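Local coordinates for KLLA0C04147p (Kluyveromyces lactis, PDB 5H2D), which binds ergosterol through its OSBP-related domain, the part of the longer Osh1 protein studied here, and probably transfers sterols between membranes, at residues 80-84 and 136-140; 274-280 and 314-320; 397-401 and 413-419. One frame throughout, in Å; residues are numbered along the deposited sequence.

Contact 1: residues 80-84 and 136-140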
loop_
_atom_site.group_PDB
_atom_site.type_symbol
_atom_site.label_atom_id
_atom_site.label_comp_id
_atom_site.label_asym_id
_atom_site.label_seq_id
_atom_site.Cartn_x
_atom_site.Cartn_y
_atom_site.Cartn_z
ATOM N N LEU A 80 0.247 -4.645 -2.286
ATOM C CA LEU A 80 0.376 -5.634 -3.351
ATOM C C LEU A 80 0.754 -7.021 -2.859
ATOM O O LEU A 80 0.947 -7.917 -3.693
ATOM C CB LEU A 80 1.424 -5.155 -4.361
ATOM C CG LEU A 80 1.107 -3.794 -4.975
ATOM C CD1 LEU A 80 2.166 -3.426 -5.996
ATOM C CD2 LEU A 80 -0.294 -3.811 -5.600
ATOM N N GLU A 81 0.873 -7.233 -1.541
ATOM C CA GLU A 81 1.401 -8.504 -1.053
ATOM C C GLU A 81 0.596 -9.685 -1.586
ATOM O O GLU A 81 1.169 -10.721 -1.944
ATOM C CB GLU A 81 1.420 -8.531 0.479
ATOM C CG GLU A 81 1.976 -9.830 1.030
ATOM C CD GLU A 81 2.175 -9.803 2.549
ATOM O OE1 GLU A 81 1.960 -8.745 3.179
ATOM O OE2 GLU A 81 2.542 -10.848 3.123
ATOM N N TYR A 82 -0.724 -9.551 -1.644
ATOM C CA TYR A 82 -1.600 -10.634 -2.095
ATOM C C TYR A 82 -2.280 -10.287 -3.417
ATOM O O TYR A 82 -3.458 -10.579 -3.623
ATOM C CB TYR A 82 -2.634 -10.960 -1.020
ATOM C CG TYR A 82 -2.003 -11.316 0.315
ATOM C CD1 TYR A 82 -1.624 -12.626 0.605
ATOM C CD2 TYR A 82 -1.785 -10.345 1.290
ATOM C CE1 TYR A 82 -1.043 -12.969 1.824
ATOM C CE2 TYR A 82 -1.216 -10.677 2.515
ATOM C CZ TYR A 82 -0.832 -11.978 2.775
ATOM O OH TYR A 82 -0.266 -12.287 3.994
ATOM N N ALA A 83 -1.542 -9.644 -4.320
ATOM C CA ALA A 83 -2.084 -9.208 -5.598
ATOM C C ALA A 83 -2.531 -10.365 -6.492
ATOM O O ALA A 83 -3.256 -10.110 -7.460
ATOM C CB ALA A 83 -1.051 -8.350 -6.335
ATOM N N ASP A 84 -2.120 -11.608 -6.199
ATOM C CA ASP A 84 -2.672 -12.761 -6.918
ATOM C C ASP A 84 -4.192 -12.736 -6.907
ATOM O O ASP A 84 -4.834 -13.238 -7.841
ATOM C CB ASP A 84 -2.174 -14.074 -6.299
ATOM C CG ASP A 84 -0.730 -14.403 -6.675
ATOM O OD1 ASP A 84 -0.154 -13.696 -7.519
ATOM O OD2 ASP A 84 -0.170 -15.383 -6.126
ATOM N N LYS A 136 5.255 -12.113 -11.343
ATOM C CA LYS A 136 3.846 -11.761 -11.249
ATOM C C LYS A 136 3.394 -10.837 -12.374
ATOM O O LYS A 136 2.207 -10.512 -12.452
ATOM C CB LYS A 136 3.563 -11.088 -9.896
ATOM C CG LYS A 136 4.009 -11.887 -8.689
ATOM C CD LYS A 136 3.334 -13.255 -8.656
ATOM C CE LYS A 136 3.687 -14.019 -7.402
ATOM N NZ LYS A 136 2.963 -13.502 -6.216
ATOM N N SER A 137 4.315 -10.387 -13.219
ATOM C CA SER A 137 4.024 -9.515 -14.354
ATOM C C SER A 137 3.432 -8.167 -13.943
ATOM O O SER A 137 2.628 -7.591 -14.683
ATOM C CB SER A 137 3.111 -10.212 -15.363
ATOM O OG SER A 137 3.790 -11.310 -15.959
ATOM N N TYR A 138 3.836 -7.602 -12.796
ATOM C CA TYR A 138 3.389 -6.253 -12.478
ATOM C C TYR A 138 4.569 -5.327 -12.196
ATOM O O TYR A 138 5.673 -5.761 -11.853
ATOM C CB TYR A 138 2.388 -6.221 -11.297
ATOM C CG TYR A 138 2.913 -6.528 -9.901
ATOM C CD1 TYR A 138 3.735 -5.631 -9.232
ATOM C CD2 TYR A 138 2.509 -7.677 -9.220
ATOM C CE1 TYR A 138 4.182 -5.891 -7.948
ATOM C CE2 TYR A 138 2.944 -7.943 -7.928
ATOM C CZ TYR A 138 3.783 -7.044 -7.298
ATOM O OH TYR A 138 4.212 -7.306 -6.014
ATOM N N ARG A 139 4.307 -4.028 -12.360
ATOM C CA ARG A 139 5.254 -2.974 -12.027
ATOM C C ARG A 139 4.536 -1.959 -11.155
ATOM O O ARG A 139 3.403 -1.577 -11.451
ATOM C CB ARG A 139 5.834 -2.303 -13.290
ATOM C CG ARG A 139 4.836 -1.487 -14.103
ATOM C CD ARG A 139 5.462 -1.038 -15.426
ATOM N NE ARG A 139 4.672 0.017 -16.043
ATOM C CZ ARG A 139 4.916 0.539 -17.236
ATOM N NH1 ARG A 139 5.925 0.079 -17.972
ATOM N NH2 ARG A 139 4.149 1.512 -17.701
ATOM N N PHE A 140 5.199 -1.539 -10.081
ATOM C CA PHE A 140 4.708 -0.544 -9.139
ATOM C C PHE A 140 5.645 0.652 -9.151
ATOM O O PHE A 140 6.866 0.489 -9.125
ATOM C CB PHE A 140 4.650 -1.127 -7.714
ATOM C CG PHE A 140 4.415 -0.101 -6.626
ATOM C CD1 PHE A 140 3.118 0.206 -6.217
ATOM C CD2 PHE A 140 5.482 0.532 -5.999
ATOM C CE1 PHE A 140 2.900 1.143 -5.212
ATOM C CE2 PHE A 140 5.262 1.468 -4.985
ATOM C CZ PHE A 140 3.971 1.759 -4.596
HETATM O O HOH W 1 2.907 -9.405 -4.845
HETATM O O HOH W 2 1.369 -11.152 -6.377
#

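Contact 2: residues 274-280 and 314-320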
loop_
_atom_site.group_PDB
_atom_site.type_symbol
_atom_site.label_atom_id
_atom_site.label_comp_id
_atom_site.label_asym_id
_atom_site.label_seq_id
_atom_site.Cartn_x
_atom_site.Cartn_y
_atom_site.Cartn_z
ATOM N N ASN A 274 -6.112 -10.403 10.505
ATOM C CA ASN A 274 -4.759 -10.869 10.772
ATOM C C ASN A 274 -4.589 -12.364 10.514
ATOM O O ASN A 274 -3.527 -12.911 10.820
ATOM C CB ASN A 274 -4.350 -10.532 12.212
ATOM C CG ASN A 274 -5.157 -11.278 13.238
ATOM O OD1 ASN A 274 -6.317 -11.631 13.004
ATOM N ND2 ASN A 274 -4.553 -11.517 14.399
ATOM N N GLU A 275 -5.590 -13.029 9.923
ATOM C CA GLU A 275 -5.544 -14.482 9.802
ATOM C C GLU A 275 -6.112 -15.013 8.489
ATOM O O GLU A 275 -5.370 -15.573 7.684
ATOM C CB GLU A 275 -6.277 -15.128 10.977
ATOM C CG GLU A 275 -6.148 -16.643 11.017
ATOM C CD GLU A 275 -6.772 -17.250 12.264
ATOM O OE1 GLU A 275 -7.471 -16.518 13.006
ATOM O OE2 GLU A 275 -6.562 -18.460 12.500
ATOM N N SER A 276 -7.415 -14.875 8.257
ATOM C CA SER A 276 -7.987 -15.483 7.060
ATOM C C SER A 276 -9.380 -14.924 6.826
ATOM O O SER A 276 -10.039 -14.441 7.753
ATOM C CB SER A 276 -8.046 -17.010 7.175
ATOM O OG SER A 276 -8.915 -17.407 8.220
ATOM N N VAL A 277 -9.823 -15.006 5.573
ATOM C CA VAL A 277 -11.154 -14.566 5.175
ATOM C C VAL A 277 -11.796 -15.642 4.306
ATOM O O VAL A 277 -11.152 -16.178 3.398
ATOM C CB VAL A 277 -11.119 -13.226 4.422
ATOM C CG1 VAL A 277 -12.465 -12.969 3.759
ATOM C CG2 VAL A 277 -10.770 -12.100 5.394
ATOM N N SER A 278 -13.059 -15.942 4.585
ATOM C CA SER A 278 -13.856 -16.915 3.850
ATOM C C SER A 278 -15.104 -16.223 3.322
ATOM O O SER A 278 -15.450 -15.118 3.741
ATOM C CB SER A 278 -14.239 -18.100 4.747
ATOM O OG SER A 278 -13.084 -18.810 5.167
ATOM N N ALA A 279 -15.802 -16.884 2.400
ATOM C CA ALA A 279 -16.954 -16.256 1.771
ATOM C C ALA A 279 -17.980 -17.326 1.435
ATOM O O ALA A 279 -17.692 -18.524 1.469
ATOM C CB ALA A 279 -16.563 -15.484 0.506
ATOM N N LYS A 280 -19.178 -16.873 1.087
ATOM C CA LYS A 280 -20.217 -17.782 0.626
ATOM C C LYS A 280 -21.168 -17.039 -0.298
ATOM O O LYS A 280 -21.346 -15.821 -0.194
ATOM C CB LYS A 280 -20.988 -18.392 1.801
ATOM C CG LYS A 280 -21.945 -17.438 2.468
ATOM C CD LYS A 280 -22.034 -17.726 3.962
ATOM C CE LYS A 280 -22.103 -19.213 4.224
ATOM N NZ LYS A 280 -23.232 -19.838 3.472
ATOM N N ARG A 314 -19.413 -22.501 2.239
ATOM C CA ARG A 314 -18.319 -21.563 2.459
ATOM C C ARG A 314 -17.059 -22.009 1.731
ATOM O O ARG A 314 -16.789 -23.203 1.581
ATOM C CB ARG A 314 -18.024 -21.416 3.953
ATOM C CG ARG A 314 -19.134 -20.744 4.739
ATOM C CD ARG A 314 -18.626 -20.192 6.068
ATOM N NE ARG A 314 -18.037 -21.226 6.917
ATOM C CZ ARG A 314 -16.730 -21.440 7.042
ATOM N NH1 ARG A 314 -16.289 -22.403 7.840
ATOM N NH2 ARG A 314 -15.863 -20.689 6.376
ATOM N N PHE A 315 -16.271 -21.029 1.284
ATOM C CA PHE A 315 -14.989 -21.321 0.662
ATOM C C PHE A 315 -13.956 -20.311 1.140
ATOM O O PHE A 315 -14.284 -19.144 1.369
ATOM C CB PHE A 315 -15.077 -21.307 -0.870
ATOM C CG PHE A 315 -15.674 -20.050 -1.441
ATOM C CD1 PHE A 315 -17.052 -19.885 -1.503
ATOM C CD2 PHE A 315 -14.862 -19.047 -1.943
ATOM C CE1 PHE A 315 -17.614 -18.740 -2.038
ATOM C CE2 PHE A 315 -15.414 -17.896 -2.483
ATOM C CZ PHE A 315 -16.792 -17.737 -2.528
ATOM N N ASN A 316 -12.722 -20.781 1.306
ATOM C CA ASN A 316 -11.622 -19.902 1.684
ATOM C C ASN A 316 -11.219 -19.025 0.508
ATOM O O ASN A 316 -11.212 -19.465 -0.645
ATOM C CB ASN A 316 -10.428 -20.728 2.159
ATOM C CG ASN A 316 -10.727 -21.501 3.426
ATOM O OD1 ASN A 316 -11.487 -21.041 4.275
ATOM N ND2 ASN A 316 -10.133 -22.686 3.558
ATOM N N VAL A 317 -10.886 -17.767 0.801
ATOM C CA VAL A 317 -10.457 -16.820 -0.214
ATOM C C VAL A 317 -9.054 -16.301 0.056
ATOM O O VAL A 317 -8.250 -16.160 -0.874
ATOM C CB VAL A 317 -11.452 -15.644 -0.347
ATOM C CG1 VAL A 317 -12.817 -16.144 -0.810
ATOM C CG2 VAL A 317 -11.579 -14.901 0.962
ATOM N N TRP A 318 -8.730 -16.016 1.319
ATOM C CA TRP A 318 -7.439 -15.428 1.656
ATOM C C TRP A 318 -6.948 -15.944 3.003
ATOM O O TRP A 318 -7.733 -16.099 3.941
ATOM C CB TRP A 318 -7.537 -13.892 1.682
ATOM C CG TRP A 318 -6.325 -13.264 2.281
ATOM C CD1 TRP A 318 -5.130 -13.029 1.659
ATOM C CD2 TRP A 318 -6.165 -12.838 3.637
ATOM N NE1 TRP A 318 -4.236 -12.482 2.547
ATOM C CE2 TRP A 318 -4.848 -12.348 3.767
ATOM C CE3 TRP A 318 -7.005 -12.820 4.752
ATOM C CZ2 TRP A 318 -4.358 -11.832 4.966
ATOM C CZ3 TRP A 318 -6.516 -12.309 5.949
ATOM C CH2 TRP A 318 -5.201 -11.829 6.043
ATOM N N HIS A 319 -5.641 -16.199 3.096
ATOM C CA HIS A 319 -5.007 -16.522 4.366
ATOM C C HIS A 319 -3.669 -15.806 4.453
ATOM O O HIS A 319 -2.971 -15.667 3.446
ATOM C CB HIS A 319 -4.789 -18.035 4.526
ATOM C CG HIS A 319 -4.451 -18.453 5.924
ATOM N ND1 HIS A 319 -3.226 -18.192 6.506
ATOM C CD2 HIS A 319 -5.178 -19.114 6.857
ATOM C CE1 HIS A 319 -3.214 -18.675 7.735
ATOM N NE2 HIS A 319 -4.387 -19.235 7.975
ATOM N N VAL A 320 -3.312 -15.374 5.665
ATOM C CA VAL A 320 -2.072 -14.630 5.873
ATOM C C VAL A 320 -0.867 -15.513 5.575
ATOM O O VAL A 320 -0.860 -16.720 5.870
ATOM C CB VAL A 320 -2.024 -14.081 7.311
ATOM C CG1 VAL A 320 -1.911 -15.211 8.315
ATOM C CG2 VAL A 320 -0.865 -13.095 7.479
#

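Contact 3: residues 397-401 and 413-419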
loop_
_atom_site.group_PDB
_atom_site.type_symbol
_atom_site.label_atom_id
_atom_site.label_comp_id
_atom_site.label_asym_id
_atom_site.label_seq_id
_atom_site.Cartn_x
_atom_site.Cartn_y
_atom_site.Cartn_z
ATOM N N GLN A 397 6.111 18.253 -9.711
ATOM C CA GLN A 397 6.376 16.827 -9.644
ATOM C C GLN A 397 7.027 16.357 -10.937
ATOM O O GLN A 397 6.830 16.944 -12.003
ATOM C CB GLN A 397 5.070 16.064 -9.412
ATOM C CG GLN A 397 4.407 16.340 -8.061
ATOM C CD GLN A 397 3.704 17.682 -7.999
ATOM O OE1 GLN A 397 3.345 18.265 -9.027
ATOM N NE2 GLN A 397 3.484 18.172 -6.790
ATOM N N ARG A 398 7.800 15.281 -10.844
ATOM C CA ARG A 398 8.522 14.804 -12.020
ATOM C C ARG A 398 7.729 13.806 -12.851
ATOM O O ARG A 398 7.765 13.866 -14.085
ATOM C CB ARG A 398 9.850 14.177 -11.596
ATOM C CG ARG A 398 10.631 13.592 -12.743
ATOM C CD ARG A 398 12.052 13.256 -12.310
ATOM N NE ARG A 398 12.792 14.467 -11.969
ATOM C CZ ARG A 398 13.386 14.695 -10.804
ATOM N NH1 ARG A 398 13.347 13.787 -9.835
ATOM N NH2 ARG A 398 14.028 15.838 -10.611
ATOM N N TRP A 399 7.000 12.896 -12.209
ATOM C CA TRP A 399 6.446 11.740 -12.892
ATOM C C TRP A 399 4.932 11.683 -12.861
ATOM O O TRP A 399 4.353 10.791 -13.491
ATOM C CB TRP A 399 7.014 10.449 -12.279
ATOM C CG TRP A 399 8.520 10.420 -12.239
ATOM C CD1 TRP A 399 9.321 10.489 -11.130
ATOM C CD2 TRP A 399 9.403 10.341 -13.364
ATOM N NE1 TRP A 399 10.652 10.444 -11.502
ATOM C CE2 TRP A 399 10.721 10.358 -12.868
ATOM C CE3 TRP A 399 9.202 10.259 -14.744
ATOM C CZ2 TRP A 399 11.837 10.292 -13.710
ATOM C CZ3 TRP A 399 10.305 10.190 -15.575
ATOM C CH2 TRP A 399 11.605 10.206 -15.058
ATOM N N PHE A 400 4.284 12.602 -12.144
ATOM C CA PHE A 400 2.832 12.693 -12.037
ATOM C C PHE A 400 2.422 14.148 -12.207
ATOM O O PHE A 400 3.198 15.069 -11.935
ATOM C CB PHE A 400 2.315 12.216 -10.667
ATOM C CG PHE A 400 2.533 10.753 -10.389
ATOM C CD1 PHE A 400 3.756 10.300 -9.905
ATOM C CD2 PHE A 400 1.490 9.845 -10.534
ATOM C CE1 PHE A 400 3.949 8.932 -9.636
ATOM C CE2 PHE A 400 1.669 8.485 -10.258
ATOM C CZ PHE A 400 2.907 8.033 -9.802
ATOM N N LYS A 401 1.177 14.345 -12.642
ATOM C CA LYS A 401 0.563 15.661 -12.675
ATOM C C LYS A 401 -0.871 15.542 -12.185
ATOM O O LYS A 401 -1.572 14.593 -12.534
ATOM C CB LYS A 401 0.578 16.272 -14.089
ATOM C CG LYS A 401 -0.177 17.594 -14.177
ATOM C CD LYS A 401 0.298 18.470 -15.328
ATOM C CE LYS A 401 -0.359 19.851 -15.252
ATOM N NZ LYS A 401 0.383 20.889 -16.033
ATOM N N TRP A 413 -3.650 11.957 -9.196
ATOM C CA TRP A 413 -2.289 12.118 -9.692
ATOM C C TRP A 413 -2.111 11.203 -10.892
ATOM O O TRP A 413 -2.066 9.978 -10.748
ATOM C CB TRP A 413 -1.277 11.810 -8.592
ATOM C CG TRP A 413 -1.347 12.801 -7.484
ATOM C CD1 TRP A 413 -2.016 12.665 -6.302
ATOM C CD2 TRP A 413 -0.744 14.095 -7.459
ATOM N NE1 TRP A 413 -1.860 13.793 -5.536
ATOM C CE2 TRP A 413 -1.072 14.684 -6.219
ATOM C CE3 TRP A 413 0.073 14.800 -8.350
ATOM C CZ2 TRP A 413 -0.633 15.959 -5.861
ATOM C CZ3 TRP A 413 0.509 16.073 -7.991
ATOM C CH2 TRP A 413 0.149 16.637 -6.762
ATOM N N LYS A 414 -2.028 11.802 -12.077
ATOM C CA LYS A 414 -1.932 11.053 -13.325
ATOM C C LYS A 414 -0.463 10.812 -13.658
ATOM O O LYS A 414 0.291 11.757 -13.901
ATOM C CB LYS A 414 -2.631 11.807 -14.452
ATOM C CG LYS A 414 -2.715 11.011 -15.742
ATOM C CD LYS A 414 -3.478 11.787 -16.807
ATOM C CE LYS A 414 -3.762 10.923 -18.020
ATOM N NZ LYS A 414 -2.513 10.444 -18.658
ATOM N N PHE A 415 -0.066 9.547 -13.657
ATOM C CA PHE A 415 1.263 9.150 -14.111
ATOM C C PHE A 415 1.491 9.661 -15.529
ATOM O O PHE A 415 0.618 9.531 -16.391
ATOM C CB PHE A 415 1.350 7.621 -14.036
ATOM C CG PHE A 415 2.686 7.026 -14.417
ATOM C CD1 PHE A 415 3.812 7.245 -13.645
ATOM C CD2 PHE A 415 2.781 6.182 -15.513
ATOM C CE1 PHE A 415 5.031 6.656 -13.990
ATOM C CE2 PHE A 415 3.977 5.589 -15.864
ATOM C CZ PHE A 415 5.112 5.827 -15.105
ATOM N N ASN A 416 2.654 10.271 -15.776
ATOM C CA ASN A 416 2.889 10.843 -17.102
ATOM C C ASN A 416 3.402 9.829 -18.117
ATOM O O ASN A 416 3.615 10.196 -19.277
ATOM C CB ASN A 416 3.828 12.063 -17.035
ATOM C CG ASN A 416 5.242 11.734 -16.571
ATOM O OD1 ASN A 416 5.717 10.599 -16.651
ATOM N ND2 ASN A 416 5.926 12.762 -16.077
ATOM N N GLY A 417 3.560 8.567 -17.728
ATOM C CA GLY A 417 3.917 7.502 -18.651
ATOM C C GLY A 417 5.364 7.458 -19.085
ATOM O O GLY A 417 5.705 6.645 -19.953
ATOM N N GLU A 418 6.234 8.280 -18.496
ATOM C CA GLU A 418 7.610 8.413 -18.963
ATOM C C GLU A 418 8.624 7.609 -18.165
ATOM O O GLU A 418 9.700 7.307 -18.689
ATOM C CB GLU A 418 8.031 9.881 -18.924
ATOM C CG GLU A 418 7.125 10.770 -19.728
ATOM C CD GLU A 418 7.858 11.441 -20.845
ATOM O OE1 GLU A 418 8.715 12.308 -20.546
ATOM O OE2 GLU A 418 7.591 11.090 -22.016
ATOM N N TYR A 419 8.331 7.285 -16.905
ATOM C CA TYR A 419 9.379 6.793 -16.015
ATOM C C TYR A 419 10.040 5.527 -16.554
ATOM O O TYR A 419 11.272 5.432 -16.605
ATOM C CB TYR A 419 8.803 6.532 -14.628
ATOM C CG TYR A 419 9.798 5.906 -13.675
ATOM C CD1 TYR A 419 10.751 6.693 -13.043
ATOM C CD2 TYR A 419 9.786 4.529 -13.408
ATOM C CE1 TYR A 419 11.673 6.139 -12.162
ATOM C CE2 TYR A 419 10.713 3.964 -12.512
ATOM C CZ TYR A 419 11.646 4.785 -11.900
ATOM O OH TYR A 419 12.556 4.268 -10.994
#

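Contact 1: residues 80-84 and 136-140
Leu80 and Phe140 approach to 8.8 Å between CA atoms, and Asp84 and Lys136 to 7.9 Å, so the two backbones are too far apart to pair directly and the junction is left to side chains and water. Leu80 to Ala83 form a type I beta turn, closed by a bond from Ala83 N to Leu80 O. Leu80 does most of the apolar work: its CD1 meets Tyr138 CE1 at 3.7 Å and also reaches Phe140, so that one methyl serves two aromatic rings on the same strand. With CG between the backbone N and the carbonyl carbon (chi1 70°), the Tyr138 ring extends to the loop, where Ala83 CB adds a looser touch on CE2. Such packing illustrates how a loop between helices 72-77 and 84-90 is laid against a beta strand of the OSBP-related domain, at a place where the side chain of Phe140 is about 9 Å from the bound ergosterol. At the start of this strand Ser137 and Tyr138 both face Arg133 in a G1 beta bulge. One water joins the two sides by bonding to Leu80 O at 2.7 Å and to Tyr138 OH at the same length. At the more exposed end Lys136, bent at chi2 and chi4, crosses Asp84 at about a right angle and brings NZ to 3.4 Å from Asp84 OD1, a salt bridge whose hydrogen bond is weak. A second water accepts from Lys136 NZ at 2.8 Å and donates to Asp84 OD1, reinforcing the long direct bond. An alanine at Lys136 would probably leave Asp84 without its opposite charge and this second water without the ammonium that donates to it.

Contact 2: residues 274-280 and 314-320
Val277 and Trp318 face each other in an antiparallel strand pair interrupted by a classic beta bulge, where Val317 and Trp318 together stand opposite Val277. The pair forms part of the antiparallel beta framework of the OSBP-related domain. Trp318 crosses Val277 obliquely, its CE3 lying 3.9 Å from Val277 CG2, and with CG anti to the backbone N (chi1 169°) the indole sits beside the backbone of Glu275 and Ser276. Phe315 is turned otherwise: chi1 near 53° folds the ring back over Ala279, whose O lies over one face and whose CB makes an off-centre CH-pi contact 4.2 Å from the ring centroid. Helix 95-108 meets both aromatics on this side, Tyr101 touching Phe315 and Ile104 touching Trp318.

The other side, bearing Ser278 and Asn316, is polar. Ser278 OG donates to Asn316 OD1 at 2.9 Å, in the plane of the amide carbonyl, while Asn316 ND2 bonds to Ser305. Beside them the Arg314 guanidinium comes edge-on to Ser278 CB. At the far end the His319 ring lies flat against Glu275 O, which sits 3.4 Å above its centre, and the ring's rotation is fixed by a bond from His319 ND1 to Val320 O of 2.9 Å.

Contact 3: residues 397-401 and 413-419
Trp399 and Tyr419 form a T-shaped pair, the tyrosine presenting its edge to the indole's face with the planes at 84°. Tyr419 CD1 stands over the middle of the indole, 3.7 Å from Trp399 CE2, and Tyr419 CB adds a CH-pi contact over the six-membered ring. Arg398 CG lies against the opposite face, so the indole is held between two neighbours. A second edge-to-face pair follows along the chain: Phe415 points its edge at the face of Phe400, the planes inclined at 61°, while Phe400 CE2 also packs on Phe415 CB at 3.9 Å. The Gln397 side chain crosses that of Trp413 steeply, its amide plane 59° from the ring plane and its CD 3.6 Å from Trp413 CZ3.

Backbone bonds set the register of these rings. Lys401 and Lys414 exchange two, Lys414 N reaching Lys401 O at 2.9 Å, and Asn416 N donates to Trp399 O. The Asn416 side chain works in two directions: ND2 makes a weak, bent bond to Arg398 O, while OD1 accepts from Glu418 N at 3.0 Å, an Asx turn that shapes the chain just ahead of helix 419-424.

Outward from this shell, Glu143 receives the backbone N-H groups of Arg398 and Trp399, Gln397 NE2 bonds to Val145 O, and Glu166 and Glu130 bond to Trp413 NE1 and Tyr419 OH. Phe141 packs on both Trp399 and Tyr419, and Trp155 stacks on Phe415. At the centre is a beta hairpin, strands 400-404 and 411-415, with Phe400, Trp413 and Phe415 seated on strands 138-146 and 151-157 of the OSBP-related domain.

Followed from the N terminus, the three contacts close their loops in series, so that none nests within or crosses another. Contact 1 comes first, bringing strand 138-146 back to the turn before helix 84-90 after 51 intervening residues, 20 of them helical. Contact 2 then closes a mostly irregular excursion between strands 276-281 and 314-319. Contact 3, near the C terminus, closes the short hairpin. Contacts 1 and 2 meet directly: Tyr82 CD1 lies 3.3 Å from Trp318 NE1, tying the inter-helix turn to the later strand pair. Contact 3 lies across the chain's centre from contact 2, their centres about 36 Å apart, yet strand 138-146 serves both contacts 1 and 3.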